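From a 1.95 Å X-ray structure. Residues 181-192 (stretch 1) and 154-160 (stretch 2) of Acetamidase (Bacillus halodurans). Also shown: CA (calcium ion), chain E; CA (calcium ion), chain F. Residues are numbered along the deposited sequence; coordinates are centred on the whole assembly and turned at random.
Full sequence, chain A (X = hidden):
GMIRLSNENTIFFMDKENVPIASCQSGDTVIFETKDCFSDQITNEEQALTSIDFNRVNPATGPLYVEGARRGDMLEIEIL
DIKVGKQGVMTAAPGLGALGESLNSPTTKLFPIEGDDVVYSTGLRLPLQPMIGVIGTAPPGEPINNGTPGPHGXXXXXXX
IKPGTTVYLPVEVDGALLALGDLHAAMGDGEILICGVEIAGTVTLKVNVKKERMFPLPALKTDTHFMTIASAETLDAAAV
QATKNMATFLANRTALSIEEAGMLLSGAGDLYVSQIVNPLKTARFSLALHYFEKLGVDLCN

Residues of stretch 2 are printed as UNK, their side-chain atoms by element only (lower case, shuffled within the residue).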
# COMPACT_ATOMS: atom_id res chain seq x y z
N GLY A 181 -1.71 -16.36 -16.67
CA GLY A 181 -3.15 -16.43 -16.68
C GLY A 181 -3.77 -15.33 -15.86
O GLY A 181 -3.10 -14.37 -15.46
N ASP A 182 -5.06 -15.48 -15.61
CA ASP A 182 -5.76 -14.66 -14.66
C ASP A 182 -5.62 -13.18 -14.94
O ASP A 182 -5.17 -12.42 -14.06
CB ASP A 182 -5.27 -14.97 -13.24
CG ASP A 182 -6.07 -14.28 -12.18
OD1 ASP A 182 -7.31 -14.23 -12.34
OD2 ASP A 182 -5.50 -13.79 -11.18
N LEU A 183 -6.05 -12.78 -16.13
CA LEU A 183 -6.04 -11.39 -16.55
C LEU A 183 -7.21 -10.66 -15.91
O LEU A 183 -8.24 -11.27 -15.63
CB LEU A 183 -6.14 -11.30 -18.07
CG LEU A 183 -5.11 -12.03 -18.93
CD1 LEU A 183 -5.29 -11.63 -20.41
CD2 LEU A 183 -3.68 -11.76 -18.47
N HIS A 184 -7.03 -9.35 -15.65
CA HIS A 184 -8.08 -8.48 -15.12
C HIS A 184 -8.15 -7.24 -15.96
O HIS A 184 -7.15 -6.75 -16.48
CB HIS A 184 -7.84 -8.04 -13.68
CG HIS A 184 -7.70 -9.19 -12.74
ND1 HIS A 184 -6.81 -9.17 -11.68
CD2 HIS A 184 -8.30 -10.40 -12.70
CE1 HIS A 184 -6.90 -10.32 -11.02
NE2 HIS A 184 -7.78 -11.09 -11.63
N ALA A 185 -9.37 -6.74 -16.07
CA ALA A 185 -9.67 -5.52 -16.79
C ALA A 185 -9.54 -4.33 -15.83
O ALA A 185 -9.34 -3.18 -16.24
CB ALA A 185 -11.08 -5.64 -17.37
N ALA A 186 -9.63 -4.62 -14.53
CA ALA A 186 -9.44 -3.64 -13.50
C ALA A 186 -9.27 -4.36 -12.19
O ALA A 186 -9.82 -5.45 -12.01
CB ALA A 186 -10.65 -2.72 -13.43
N MSE A 187 -8.52 -3.73 -11.28
CA MSE A 187 -8.28 -4.26 -9.93
C MSE A 187 -7.47 -3.23 -9.15
O MSE A 187 -6.54 -2.63 -9.68
CB MSE A 187 -7.48 -5.56 -9.97
CG MSE A 187 -7.57 -6.39 -8.69
SE MSE A 187 -6.00 -7.51 -8.46
CE MSE A 187 -4.69 -6.20 -7.78
N GLY A 188 -7.83 -3.05 -7.89
CA GLY A 188 -7.10 -2.16 -6.99
C GLY A 188 -6.23 -2.92 -6.02
O GLY A 188 -6.45 -4.10 -5.78
N ASP A 189 -5.21 -2.24 -5.49
CA ASP A 189 -4.35 -2.84 -4.48
C ASP A 189 -5.21 -3.49 -3.38
O ASP A 189 -6.18 -2.90 -2.86
CB ASP A 189 -3.40 -1.80 -3.87
CG ASP A 189 -2.18 -1.53 -4.74
OD1 ASP A 189 -1.90 -2.31 -5.71
OD2 ASP A 189 -1.48 -0.54 -4.44
N GLY A 190 -4.86 -4.71 -3.03
CA GLY A 190 -5.62 -5.44 -2.04
C GLY A 190 -6.57 -6.48 -2.59
O GLY A 190 -6.81 -7.50 -1.94
N GLU A 191 -7.11 -6.26 -3.79
CA GLU A 191 -8.08 -7.23 -4.36
C GLU A 191 -9.07 -7.71 -3.28
O GLU A 191 -9.34 -8.91 -3.13
CB GLU A 191 -7.34 -8.42 -4.95
CG GLU A 191 -8.19 -9.21 -5.93
CD GLU A 191 -7.47 -10.41 -6.49
OE1 GLU A 191 -6.64 -10.98 -5.74
OE2 GLU A 191 -7.76 -10.78 -7.66
N ILE A 192 -9.61 -6.75 -2.53
CA ILE A 192 -10.22 -7.05 -1.23
C ILE A 192 -11.48 -7.93 -1.26
O ILE A 192 -11.72 -8.65 -0.32
CB ILE A 192 -10.48 -5.77 -0.35
CG1 ILE A 192 -11.52 -4.81 -0.98
CG2 ILE A 192 -9.15 -5.09 -0.04
CD1 ILE A 192 -13.02 -5.18 -0.70
N UNK A 154 3.42 -17.04 -9.41
CA UNK A 154 2.08 -17.57 -9.21
C UNK A 154 1.05 -16.47 -9.01
O UNK A 154 1.14 -15.42 -9.65
N UNK A 155 0.12 -16.69 -8.08
CA UNK A 155 -1.05 -15.82 -7.87
C UNK A 155 -0.70 -14.53 -7.09
O UNK A 155 -1.02 -14.37 -5.91
o UNK A 155 -3.71 -15.10 -8.15
c UNK A 155 -2.13 -16.62 -7.17
c UNK A 155 -3.50 -16.04 -7.35
n UNK A 155 -4.44 -16.57 -6.60
N UNK A 156 0.02 -13.65 -7.79
CA UNK A 156 0.60 -12.43 -7.19
C UNK A 156 -0.42 -11.30 -7.10
O UNK A 156 -0.28 -10.42 -6.25
c UNK A 156 4.20 -12.27 -8.95
c UNK A 156 3.69 -12.94 -6.63
c UNK A 156 3.10 -12.79 -8.04
c UNK A 156 1.82 -11.94 -8.03
N UNK A 157 -1.42 -11.32 -7.99
CA UNK A 157 -2.39 -10.24 -8.13
C UNK A 157 -1.80 -8.85 -7.86
O UNK A 157 -2.25 -8.11 -6.98
c UNK A 157 -4.40 -11.75 -7.83
o UNK A 157 -5.04 -12.45 -7.04
c UNK A 157 -3.65 -10.54 -7.31
o UNK A 157 -4.35 -11.99 -9.06
N UNK A 158 -0.80 -8.50 -8.68
CA UNK A 158 -0.06 -7.25 -8.57
C UNK A 158 -0.42 -6.41 -9.79
O UNK A 158 -0.16 -6.80 -10.94
o UNK A 158 1.72 -8.21 -7.21
c UNK A 158 1.48 -7.56 -8.45
c UNK A 158 2.36 -6.32 -8.52
N UNK A 159 -1.04 -5.25 -9.53
CA UNK A 159 -1.59 -4.42 -10.59
C UNK A 159 -0.54 -3.71 -11.43
O UNK A 159 -0.83 -3.21 -12.52
c UNK A 159 -2.64 -3.42 -10.03
c UNK A 159 -3.20 -1.20 -8.94
c UNK A 159 -2.09 -2.14 -9.39
c UNK A 159 -2.60 0.03 -8.29
n UNK A 159 -3.60 1.07 -7.90
N UNK A 160 0.69 -3.68 -10.94
CA UNK A 160 1.80 -3.10 -11.71
C UNK A 160 2.33 -4.07 -12.78
O UNK A 160 3.13 -3.68 -13.64
o UNK A 160 2.12 -0.41 -10.63
c UNK A 160 2.92 -2.64 -10.77
c UNK A 160 2.54 -1.39 -9.99
o UNK A 160 2.65 -1.36 -8.75
CA CA E . -5.69 -14.02 -8.76
CA CA F . -8.41 -13.03 -11.03
O HOH W 1 -6.66 -14.75 -6.76
O HOH W 2 -2.01 -4.88 -6.70
O HOH W 3 -7.88 -12.97 -9.14

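Position 154 carries no side-chain atoms, and none of its atoms comes near stretch 1. Its phi/psi of 83/-139 would jam a CB against the carbonyl oxygen of the preceding residue, so the backbone alone calls for glycine: Gly154, placed where the chain turns a corner.

Position 155 has two carbons, the second carrying one oxygen and one nitrogen; that side-chain oxygen lies 3.8 Å from Asp182 OD2. This is a short amide, Asn155. Its CA-to-CB bond points sideways, chi1 is t, and the end of the side chain comes nearer; Asn155 OD1 lies 2.3 Å from the calcium of chain E. The same amide also holds one of the metal's waters: Asn155 ND2 donates to water 1 at 2.9 Å, and that water is itself a calcium ligand.

Position 156 shows four carbons forked at the second, with CB directed away from stretch 1 and no contact there. The fork at the second carbon, rather than at the first, identifies Leu156.

At position 157 there are two carbons, the second bearing two oxygens, one of them 3.0 Å from Asp182 OD2 and the other only 2.5 Å from Glu191 OE1. This is a short carboxylate, Asp157. CB points toward stretch 1, and both oxygens grip the chain E calcium, Asp157 OD1 at 2.5 Å and Asp157 OD2 at 2.4 Å. OD1 is the oxygen near Asp182 OD2; the two share this ion and are not hydrogen-bonded. OD2 faces Glu191 OE1, a gap so short that one acid probably holds a proton. Asp157 OD1 also meets the edge of the His184 ring, 3.6 Å from His184 CE1, while the selenomethionine Met187 brings its SE to 4.0 Å from Asp157 CB.

Position 158 has one carbon carrying an oxygen and another carbon, the branched hydroxyl side chain of Thr158. Its CB points away, leaving stretch 1 untouched.

Position 159 is a row of four carbons ending in nitrogen, its third carbon 3.7 Å from Met187 O and its fourth 3.6 Å from Asp189 OD1; hence Lys159. After chi1 in p, the remaining torsions are all t, and the extended chain runs along stretch 1. Lys159 NZ stays 4.4 Å from Asp189 OD2, opposite charges near each other but beyond a salt bridge. Water 2 joins the two residues instead, accepting from Lys159 N at 3.0 Å and within 2.8 Å of Asp189 OD1.

Position 160 has two carbons, the second with two oxygens, again a short carboxylate: Asp160. It makes no contact with stretch 1.

The rule here is to let metal pay for crowded acids. No clear direct hydrogen bond crosses the contact; calcium gathers Asn155, Asp157 and Asp182 instead. Asp182 then extends the site, its OD2 2.4 Å from the chain E ion and its OD1 2.1 Å from the chain F ion, which His184 NE2 also binds at 2.1 Å. Water 3 touches both calciums and donates to Glu191 OE2 at 2.6 Å, tying that acid to the cluster. Beside this polar centre, Met187 and the Lys159 aliphatic chain supply packing, with Met187 CE 4.1 Å from Lys159 CB.

Stretch 2 154-160: GNLDTKD
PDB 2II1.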